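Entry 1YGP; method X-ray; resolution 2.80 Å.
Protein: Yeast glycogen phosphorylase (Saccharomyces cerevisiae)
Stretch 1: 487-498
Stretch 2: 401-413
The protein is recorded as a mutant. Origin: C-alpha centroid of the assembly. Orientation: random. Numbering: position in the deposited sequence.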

# COMPACT_ATOMS: atom_id res chain seq x y z
N LEU A 487 -34.72 22.62 -18.50
CA LEU A 487 -34.67 22.57 -19.96
C LEU A 487 -34.16 21.25 -20.47
O LEU A 487 -34.60 20.75 -21.50
CB LEU A 487 -33.76 23.66 -20.52
CG LEU A 487 -34.30 24.49 -21.67
CD1 LEU A 487 -35.32 25.50 -21.15
CD2 LEU A 487 -33.15 25.20 -22.36
N HIS A 488 -33.20 20.65 -19.75
CA HIS A 488 -32.66 19.35 -20.12
C HIS A 488 -33.79 18.36 -19.95
O HIS A 488 -34.05 17.58 -20.86
CB HIS A 488 -31.49 18.95 -19.21
CG HIS A 488 -30.99 17.52 -19.38
ND1 HIS A 488 -30.71 16.81 -20.47
CD2 HIS A 488 -30.78 16.69 -18.32
CE1 HIS A 488 -30.35 15.61 -20.11
NE2 HIS A 488 -30.40 15.55 -18.81
N SER A 489 -34.48 18.40 -18.83
CA SER A 489 -35.55 17.48 -18.56
C SER A 489 -36.65 17.49 -19.60
O SER A 489 -37.08 16.42 -20.07
CB SER A 489 -36.11 17.79 -17.22
OG SER A 489 -35.32 17.13 -16.24
N GLU A 490 -37.06 18.70 -20.00
CA GLU A 490 -38.06 18.84 -21.04
C GLU A 490 -37.50 18.14 -22.28
O GLU A 490 -38.15 17.25 -22.85
CB GLU A 490 -38.29 20.29 -21.35
N LEU A 491 -36.24 18.45 -22.60
CA LEU A 491 -35.60 17.90 -23.76
C LEU A 491 -35.53 16.39 -23.67
O LEU A 491 -35.82 15.77 -24.70
CB LEU A 491 -34.21 18.47 -23.89
CG LEU A 491 -33.47 18.19 -25.20
CD1 LEU A 491 -34.31 18.72 -26.35
CD2 LEU A 491 -32.09 18.86 -25.18
N ILE A 492 -35.25 15.69 -22.56
CA ILE A 492 -35.23 14.23 -22.66
C ILE A 492 -36.63 13.68 -22.91
O ILE A 492 -36.74 12.70 -23.66
CB ILE A 492 -34.59 13.49 -21.40
CG1 ILE A 492 -35.09 13.96 -20.05
CG2 ILE A 492 -33.09 13.68 -21.54
CD1 ILE A 492 -34.31 13.31 -18.89
N LYS A 493 -37.71 14.32 -22.42
CA LYS A 493 -39.06 13.86 -22.69
C LYS A 493 -39.46 14.15 -24.13
O LYS A 493 -40.21 13.43 -24.78
CB LYS A 493 -40.06 14.54 -21.78
CG LYS A 493 -39.80 14.33 -20.31
CD LYS A 493 -40.65 15.25 -19.44
CE LYS A 493 -41.99 14.64 -19.01
NZ LYS A 493 -42.68 15.46 -18.02
N THR A 494 -38.92 15.24 -24.66
CA THR A 494 -39.18 15.68 -26.02
C THR A 494 -38.32 15.02 -27.09
O THR A 494 -38.66 14.99 -28.27
CB THR A 494 -39.00 17.20 -25.95
OG1 THR A 494 -40.21 17.58 -25.31
CG2 THR A 494 -38.74 17.93 -27.25
N THR A 495 -37.16 14.51 -26.74
CA THR A 495 -36.29 13.99 -27.75
C THR A 495 -35.85 12.57 -27.47
O THR A 495 -36.70 11.70 -27.66
CB THR A 495 -35.16 15.01 -27.85
OG1 THR A 495 -35.82 16.24 -28.14
CG2 THR A 495 -34.11 14.67 -28.89
N ILE A 496 -34.66 12.28 -26.93
CA ILE A 496 -34.20 10.90 -26.82
C ILE A 496 -35.13 9.90 -26.14
O ILE A 496 -35.05 8.72 -26.48
CB ILE A 496 -32.79 10.83 -26.11
CG1 ILE A 496 -32.70 11.59 -24.80
CG2 ILE A 496 -31.78 11.39 -27.10
CD1 ILE A 496 -31.30 11.50 -24.14
N PHE A 497 -36.04 10.28 -25.23
CA PHE A 497 -36.89 9.29 -24.58
C PHE A 497 -38.37 9.41 -24.87
O PHE A 497 -39.20 8.76 -24.20
CB PHE A 497 -36.68 9.36 -23.07
CG PHE A 497 -35.26 9.07 -22.65
CD1 PHE A 497 -34.49 8.11 -23.32
CD2 PHE A 497 -34.71 9.79 -21.59
CE1 PHE A 497 -33.18 7.87 -22.92
CE2 PHE A 497 -33.40 9.55 -21.20
CZ PHE A 497 -32.64 8.59 -21.86
N LYS A 498 -38.72 10.14 -25.94
CA LYS A 498 -40.11 10.37 -26.35
C LYS A 498 -41.02 9.14 -26.36
O LYS A 498 -42.10 9.11 -25.76
CB LYS A 498 -40.12 11.00 -27.73
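Stretch 2, residues 401-413: AYTNHTVMQEALE

Stretch 1 is helical from Leu-487 to Thr-494; Thr-495 (phi/psi -127/-100°) leaves the helical region, and a type I turn from Thr-495 to Lys-498 follows. Stretch 2 enters as a strand from Ala-401, continues through a loop, forms a short 3-10 segment at 409-411, where Ala-411 N bonds to Met-408 O at 3.0 Å, and then extends again, with Leu-412 at -82/136°. Direction follows from the CA register: His-488 CA lies 7.2 Å from Val-407 CA, and Ile-496 CA 6.1 Å from Gln-409 CA, so both stretches advance the same way between these points. Together they bury 409 Å², summed over both sides.

One hydrogen bond joins the stretches. His-488, with chi1 t, directs its ring at the loop, and NE2 donates to Asn-404 O at 3.0 Å with an N-H...acceptor angle of 162°. The acceptor lies near the ring plane, as expected for an in-plane N-H. Thr-406 O also sits at the ring edge, 2.9 Å from His-488 CE1.

Polar bonds within stretch 2 hold the Asn-404 side chain at both of its terminal atoms: ND2 donates to Tyr-402 OH at 2.8 Å, and OD1 accepts from Thr-406 N at 3.0 Å. Against this amide, Ile-492 CG2 approaches Asn-404 OD1 to 3.8 Å, while Phe-497 CZ comes within 3.2 Å of Asn-404 ND2, which lies at the ring edge.

Apolar packing centres on the turn. Ile-496 points toward stretch 2, its CD1 lying 4.0 Å from Leu-412 CD1 and 3.5 Å from the backbone atom Val-407 O; its CG2 meets Gln-409 CB at 3.5 Å. Phe-497 starts sideways, but its ring end reaches in, placing CE1 4.1 Å from Leu-412 CD2 and CZ 4.4 Å from Tyr-402 CE2.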

# COMPACT_ATOMS: atom_id res chain seq x y z
N ALA A 401 -34.10 4.22 -9.54
CA ALA A 401 -34.39 5.47 -10.21
C ALA A 401 -33.10 5.87 -10.92
O ALA A 401 -31.99 5.64 -10.42
CB ALA A 401 -34.75 6.56 -9.22
N TYR A 402 -33.21 6.51 -12.08
CA TYR A 402 -32.09 6.85 -12.94
C TYR A 402 -31.92 8.36 -13.15
O TYR A 402 -32.89 9.01 -13.57
CB TYR A 402 -32.39 6.08 -14.22
CG TYR A 402 -31.68 6.47 -15.49
CD1 TYR A 402 -30.29 6.46 -15.55
CD2 TYR A 402 -32.42 6.78 -16.63
CE1 TYR A 402 -29.64 6.75 -16.74
CE2 TYR A 402 -31.76 7.07 -17.84
CZ TYR A 402 -30.37 7.05 -17.87
OH TYR A 402 -29.69 7.32 -19.04
N THR A 403 -30.78 8.98 -12.87
CA THR A 403 -30.62 10.37 -13.23
C THR A 403 -29.90 10.33 -14.57
O THR A 403 -28.93 9.58 -14.73
CB THR A 403 -29.75 11.13 -12.24
OG1 THR A 403 -30.46 11.10 -11.00
CG2 THR A 403 -29.40 12.54 -12.74
N ASN A 404 -30.36 11.12 -15.54
CA ASN A 404 -29.80 11.15 -16.87
C ASN A 404 -29.10 12.49 -17.07
O ASN A 404 -29.61 13.58 -16.76
CB ASN A 404 -30.91 10.97 -17.88
CG ASN A 404 -30.43 11.02 -19.32
OD1 ASN A 404 -30.07 12.07 -19.86
ND2 ASN A 404 -30.34 9.90 -19.98
N HIS A 405 -27.87 12.43 -17.59
CA HIS A 405 -27.06 13.62 -17.74
C HIS A 405 -26.77 13.89 -19.21
O HIS A 405 -26.10 14.87 -19.51
CB HIS A 405 -25.72 13.46 -17.00
CG HIS A 405 -25.73 13.24 -15.49
ND1 HIS A 405 -25.59 14.12 -14.49
CD2 HIS A 405 -25.87 11.99 -14.90
CE1 HIS A 405 -25.65 13.46 -13.35
NE2 HIS A 405 -25.82 12.18 -13.62
N THR A 406 -27.30 13.09 -20.14
CA THR A 406 -26.93 13.18 -21.55
C THR A 406 -27.90 13.99 -22.38
O THR A 406 -29.11 13.95 -22.15
CB THR A 406 -26.84 11.81 -22.17
N VAL A 407 -27.38 14.82 -23.28
CA VAL A 407 -28.22 15.53 -24.23
C VAL A 407 -28.27 14.67 -25.49
O VAL A 407 -29.18 13.86 -25.73
N MET A 408 -27.22 14.81 -26.30
CA MET A 408 -27.11 14.13 -27.59
C MET A 408 -27.10 12.63 -27.45
O MET A 408 -26.20 12.07 -26.82
N GLN A 409 -28.08 12.01 -28.12
CA GLN A 409 -28.27 10.57 -28.16
C GLN A 409 -27.04 9.72 -28.38
O GLN A 409 -26.92 8.63 -27.84
CB GLN A 409 -29.24 10.19 -29.26
N GLU A 410 -26.10 10.22 -29.18
CA GLU A 410 -24.85 9.53 -29.47
C GLU A 410 -24.04 9.17 -28.23
O GLU A 410 -23.38 8.14 -28.19
N ALA A 411 -24.10 9.99 -27.18
CA ALA A 411 -23.37 9.73 -25.98
C ALA A 411 -24.07 8.70 -25.12
O ALA A 411 -23.59 8.51 -23.99
N LEU A 412 -25.17 8.04 -25.52
CA LEU A 412 -25.84 7.06 -24.67
C LEU A 412 -25.11 5.73 -24.79
O LEU A 412 -24.70 5.31 -25.88
CB LEU A 412 -27.29 6.92 -25.10
CG LEU A 412 -28.37 7.71 -24.34
CD1 LEU A 412 -28.06 9.18 -24.25
CD2 LEU A 412 -29.69 7.61 -25.09
N GLU A 413 -24.87 5.07 -23.66
CA GLU A 413 -24.09 3.83 -23.58
C GLU A 413 -24.77 2.58 -24.12
O GLU A 413 -25.89 2.25 -23.73
CB GLU A 413 -23.72 3.60 -22.14
CG GLU A 413 -22.95 2.35 -21.77
CD GLU A 413 -22.60 2.28 -20.30
OE1 GLU A 413 -21.82 3.11 -19.84
OE2 GLU A 413 -23.10 1.41 -19.60